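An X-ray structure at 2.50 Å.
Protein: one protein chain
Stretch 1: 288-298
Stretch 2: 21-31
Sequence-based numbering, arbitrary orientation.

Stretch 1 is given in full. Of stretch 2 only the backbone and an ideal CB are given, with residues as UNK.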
# COMPACT_ATOMS: atom_id res chain seq x y z
N PRO A 288 22.49 -14.41 10.75
CA PRO A 288 23.84 -13.85 10.57
C PRO A 288 23.85 -12.33 10.38
O PRO A 288 23.72 -11.84 9.25
CB PRO A 288 24.35 -14.57 9.33
CG PRO A 288 23.60 -15.85 9.34
CD PRO A 288 22.22 -15.42 9.72
N LEU A 289 24.00 -11.58 11.46
CA LEU A 289 24.04 -10.13 11.35
C LEU A 289 25.13 -9.72 10.37
O LEU A 289 25.07 -8.63 9.81
CB LEU A 289 24.32 -9.49 12.70
CG LEU A 289 24.48 -7.95 12.72
CD1 LEU A 289 23.13 -7.28 12.42
CD2 LEU A 289 25.01 -7.50 14.07
N GLU A 290 26.12 -10.58 10.16
CA GLU A 290 27.21 -10.24 9.25
C GLU A 290 26.72 -10.15 7.82
O GLU A 290 27.44 -9.67 6.94
CB GLU A 290 28.38 -11.23 9.36
CG GLU A 290 27.99 -12.70 9.40
CD GLU A 290 27.61 -13.16 10.80
OE1 GLU A 290 27.26 -14.35 10.96
OE2 GLU A 290 27.66 -12.33 11.73
N TRP A 291 25.50 -10.61 7.59
CA TRP A 291 24.92 -10.54 6.26
C TRP A 291 24.35 -9.14 6.02
O TRP A 291 24.45 -8.59 4.93
CB TRP A 291 23.79 -11.57 6.11
CG TRP A 291 24.27 -12.99 6.02
CD1 TRP A 291 25.55 -13.41 5.81
CD2 TRP A 291 23.46 -14.17 6.08
NE1 TRP A 291 25.59 -14.78 5.73
CE2 TRP A 291 24.32 -15.27 5.89
CE3 TRP A 291 22.09 -14.40 6.27
CZ2 TRP A 291 23.86 -16.59 5.89
CZ3 TRP A 291 21.63 -15.72 6.27
CH2 TRP A 291 22.52 -16.79 6.08
N VAL A 292 23.77 -8.58 7.08
CA VAL A 292 23.17 -7.26 7.00
C VAL A 292 24.18 -6.15 6.79
O VAL A 292 24.49 -5.40 7.71
CB VAL A 292 22.35 -6.95 8.27
CG1 VAL A 292 21.53 -5.70 8.06
CG2 VAL A 292 21.45 -8.13 8.61
N THR A 293 24.70 -6.06 5.57
CA THR A 293 25.66 -5.02 5.22
C THR A 293 24.92 -3.75 4.80
O THR A 293 23.71 -3.78 4.55
CB THR A 293 26.52 -5.45 4.03
OG1 THR A 293 25.66 -5.79 2.93
CG2 THR A 293 27.39 -6.64 4.39
N PRO A 294 25.65 -2.63 4.69
CA PRO A 294 25.08 -1.34 4.29
C PRO A 294 24.13 -1.46 3.09
O PRO A 294 23.03 -0.91 3.14
CB PRO A 294 26.31 -0.50 3.99
CG PRO A 294 27.27 -0.99 5.00
CD PRO A 294 27.10 -2.49 4.95
N TYR A 295 24.55 -2.17 2.04
CA TYR A 295 23.71 -2.36 0.85
C TYR A 295 22.65 -3.43 1.11
O TYR A 295 21.55 -3.36 0.57
CB TYR A 295 24.55 -2.80 -0.35
CG TYR A 295 25.56 -1.79 -0.84
CD1 TYR A 295 26.88 -2.18 -1.11
CD2 TYR A 295 25.23 -0.45 -1.01
CE1 TYR A 295 27.83 -1.27 -1.54
CE2 TYR A 295 26.18 0.48 -1.45
CZ TYR A 295 27.48 0.06 -1.71
OH TYR A 295 28.43 0.96 -2.13
N ALA A 296 23.00 -4.42 1.92
CA ALA A 296 22.07 -5.50 2.23
C ALA A 296 20.77 -4.94 2.78
O ALA A 296 19.68 -5.45 2.50
CB ALA A 296 22.69 -6.45 3.26
N ALA A 297 20.90 -3.87 3.56
CA ALA A 297 19.74 -3.23 4.15
C ALA A 297 19.26 -2.09 3.26
O ALA A 297 18.09 -2.05 2.86
CB ALA A 297 20.07 -2.72 5.55
N GLN A 298 20.16 -1.17 2.91
CA GLN A 298 19.78 -0.03 2.08
C GLN A 298 18.99 -0.33 0.80
O GLN A 298 17.84 0.05 0.68
CB GLN A 298 21.01 0.80 1.73
CG GLN A 298 20.68 2.28 1.53
CD GLN A 298 20.05 2.89 2.77
OE1 GLN A 298 20.70 3.00 3.82
NE2 GLN A 298 18.78 3.30 2.67
N UNK A 21 26.50 0.11 16.90
CA UNK A 21 27.85 -0.36 16.60
C UNK A 21 27.93 -1.12 15.28
O UNK A 21 28.90 -1.00 14.53
CB UNK A 21 28.35 -1.25 17.74
N UNK A 22 26.90 -1.90 14.99
CA UNK A 22 26.87 -2.68 13.77
C UNK A 22 27.09 -1.88 12.50
O UNK A 22 27.81 -2.32 11.61
CB UNK A 22 25.53 -3.41 13.67
N UNK A 23 26.47 -0.71 12.40
CA UNK A 23 26.63 0.11 11.20
C UNK A 23 27.94 0.87 11.21
O UNK A 23 28.38 1.41 10.20
CB UNK A 23 25.46 1.09 11.07
N UNK A 24 28.58 0.91 12.37
CA UNK A 24 29.83 1.63 12.55
C UNK A 24 31.08 0.93 12.07
O UNK A 24 32.10 1.57 11.84
CB UNK A 24 30.00 1.96 14.03
N UNK A 25 31.02 -0.39 11.90
CA UNK A 25 32.20 -1.11 11.47
C UNK A 25 32.43 -1.07 9.97
O UNK A 25 33.48 -1.49 9.48
CB UNK A 25 32.10 -2.57 11.93
N UNK A 26 31.48 -0.55 9.22
CA UNK A 26 31.62 -0.51 7.77
C UNK A 26 32.28 0.74 7.25
O UNK A 26 32.32 1.77 7.93
CB UNK A 26 30.24 -0.65 7.12
N UNK A 27 32.83 0.64 6.04
CA UNK A 27 33.47 1.77 5.40
C UNK A 27 32.33 2.59 4.83
O UNK A 27 31.24 2.07 4.61
CB UNK A 27 34.48 1.35 4.33
N UNK A 28 32.59 3.86 4.58
CA UNK A 28 31.56 4.72 4.04
C UNK A 28 31.40 4.53 2.54
O UNK A 28 32.37 4.66 1.79
CB UNK A 28 31.88 6.18 4.35
N UNK A 29 30.18 4.22 2.12
CA UNK A 29 29.88 4.02 0.71
C UNK A 29 30.29 5.27 -0.06
O UNK A 29 30.37 6.35 0.51
CB UNK A 29 28.40 3.71 0.50
N UNK A 30 30.55 5.13 -1.36
CA UNK A 30 30.96 6.24 -2.23
C UNK A 30 29.93 7.37 -2.34
O UNK A 30 28.73 7.16 -2.18
CB UNK A 30 31.25 5.70 -3.63
N UNK A 31 30.41 8.57 -2.66
CA UNK A 31 29.54 9.73 -2.82
C UNK A 31 28.41 9.45 -3.81
O UNK A 31 27.24 9.72 -3.53
CB UNK A 31 30.35 10.94 -3.28

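Position 21 has no atom of stretch 1 within 5.5 Å of its ideal CB, so the contact constrains it little; phi near -45° is compatible with proline among many others. It is Pro21, whose O accepts from the backbone N of position 24 at 2.9 Å.

At position 22 the CA-to-CB bond points toward stretch 1, and the ideal CB lies 4.1 Å from Leu289 CD2. Beyond it lie the leucine side chain and the carbonyl of Val292, an apolar surface beside an acceptor. A flat side chain with a donor at its far end would suit both; a plain aliphatic would serve only the first. The residue is His22, chi1 t. Its NE2 donates to Val292 O at 2.7 Å, with an N-H...acceptor angle of 142° and the oxygen near the ring plane, where an N-H points. Leu289 CD1 sits 3.7 Å from the centroid of the His22 ring, 10° off its normal, a CH-pi contact over the face.

Position 23 points sideways, with no atom of stretch 1 within 5.5 Å of its ideal CB. Val292 CG1 and Ala297 CB form an apolar surface farther off, so a long apolar or aromatic side chain could arrive where a short one could not. Trp23, chi1 m, does so: its CH2 lies 3.6 Å from Val292 CG1 and 3.6 Å from Ala297 CB.

Positions 24 and 25 have open space around their ideal CB atoms, and polar or charged residues would be tolerated. They are Arg24 and Glu25, neither in contact with stretch 1.

Position 26 points toward stretch 1, its ideal CB 3.7 Å from Pro294 CG. A proline ring offers C-H groups and no side-chain polar partner, favouring an aromatic or a large aliphatic. Phe26, chi1 m, places its ring so that Pro294 CD is 3.5 Å from the ring centroid and 12° off the normal, a CH-pi contact over the face.

Positions 27 and 28 point sideways and away, and polar residues suit them: Asp27 and Gln28, the latter hydrogen-bonded elsewhere in the structure.

Position 29 points toward stretch 1, with its ideal CB 3.8 Å from Tyr295 OH. A compact apolar side chain fits, although a small polar one is conceivable beside the hydroxyl. Val29 brings CG1 to 3.9 Å from Tyr295 CE2 and 4.4 Å from Pro294 CB.

Position 30 points sideways, and its phi of -62° allows proline. In Pro30, CD approaches Tyr295 OH at 3.6 Å, and the residue occupies an N-cap position. Position 31 is out of reach; Asp31 begins that helix.

Stretch 2, residues 21-31: PHWREFDQVPD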
# COMPACT_ATOMS: atom_id res chain seq x y z
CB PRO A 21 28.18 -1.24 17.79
CG PRO A 21 27.47 -0.55 18.90
CD PRO A 21 26.13 -0.24 18.29
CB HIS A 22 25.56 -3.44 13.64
CG HIS A 22 25.40 -4.08 12.30
ND1 HIS A 22 26.36 -4.93 11.78
CD2 HIS A 22 24.44 -3.97 11.36
CE1 HIS A 22 25.99 -5.31 10.57
NE2 HIS A 22 24.83 -4.74 10.29
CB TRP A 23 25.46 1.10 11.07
CG TRP A 23 24.09 0.47 11.04
CD1 TRP A 23 23.10 0.61 11.96
CD2 TRP A 23 23.57 -0.41 10.03
NE1 TRP A 23 22.00 -0.12 11.60
CE2 TRP A 23 22.26 -0.76 10.42
CE3 TRP A 23 24.08 -0.94 8.84
CZ2 TRP A 23 21.45 -1.61 9.66
CZ3 TRP A 23 23.28 -1.79 8.09
CH2 TRP A 23 21.98 -2.12 8.50
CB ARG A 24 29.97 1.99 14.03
CG ARG A 24 28.87 2.92 14.49
CD ARG A 24 28.46 2.71 15.92
NE ARG A 24 29.51 2.99 16.88
CZ ARG A 24 29.29 3.32 18.15
NH1 ARG A 24 28.04 3.43 18.62
NH2 ARG A 24 30.31 3.54 18.97
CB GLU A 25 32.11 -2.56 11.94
CG GLU A 25 31.26 -3.43 11.06
CD GLU A 25 30.99 -4.77 11.68
OE1 GLU A 25 30.84 -5.75 10.93
OE2 GLU A 25 30.91 -4.84 12.93
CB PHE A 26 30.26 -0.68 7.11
CG PHE A 26 29.55 -1.94 7.51
CD1 PHE A 26 29.91 -3.16 6.95
CD2 PHE A 26 28.55 -1.91 8.47
CE1 PHE A 26 29.28 -4.34 7.35
CE2 PHE A 26 27.92 -3.08 8.87
CZ PHE A 26 28.28 -4.30 8.31
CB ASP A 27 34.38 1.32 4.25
CG ASP A 27 35.65 0.66 4.73
OD1 ASP A 27 36.18 1.04 5.80
OD2 ASP A 27 36.15 -0.23 4.02
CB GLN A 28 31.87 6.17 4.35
CG GLN A 28 30.84 7.12 3.81
CD GLN A 28 31.09 8.52 4.27
OE1 GLN A 28 32.22 9.00 4.27
NE2 GLN A 28 30.02 9.21 4.67
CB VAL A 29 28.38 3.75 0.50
CG1 VAL A 29 27.96 2.53 1.32
CG2 VAL A 29 27.55 4.98 0.89
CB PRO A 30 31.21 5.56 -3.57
CG PRO A 30 31.53 4.14 -3.19
CD PRO A 30 30.52 3.87 -2.12
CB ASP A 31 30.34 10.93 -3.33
CG ASP A 31 31.36 11.42 -2.34
OD1 ASP A 31 31.49 10.82 -1.25
OD2 ASP A 31 32.05 12.41 -2.65
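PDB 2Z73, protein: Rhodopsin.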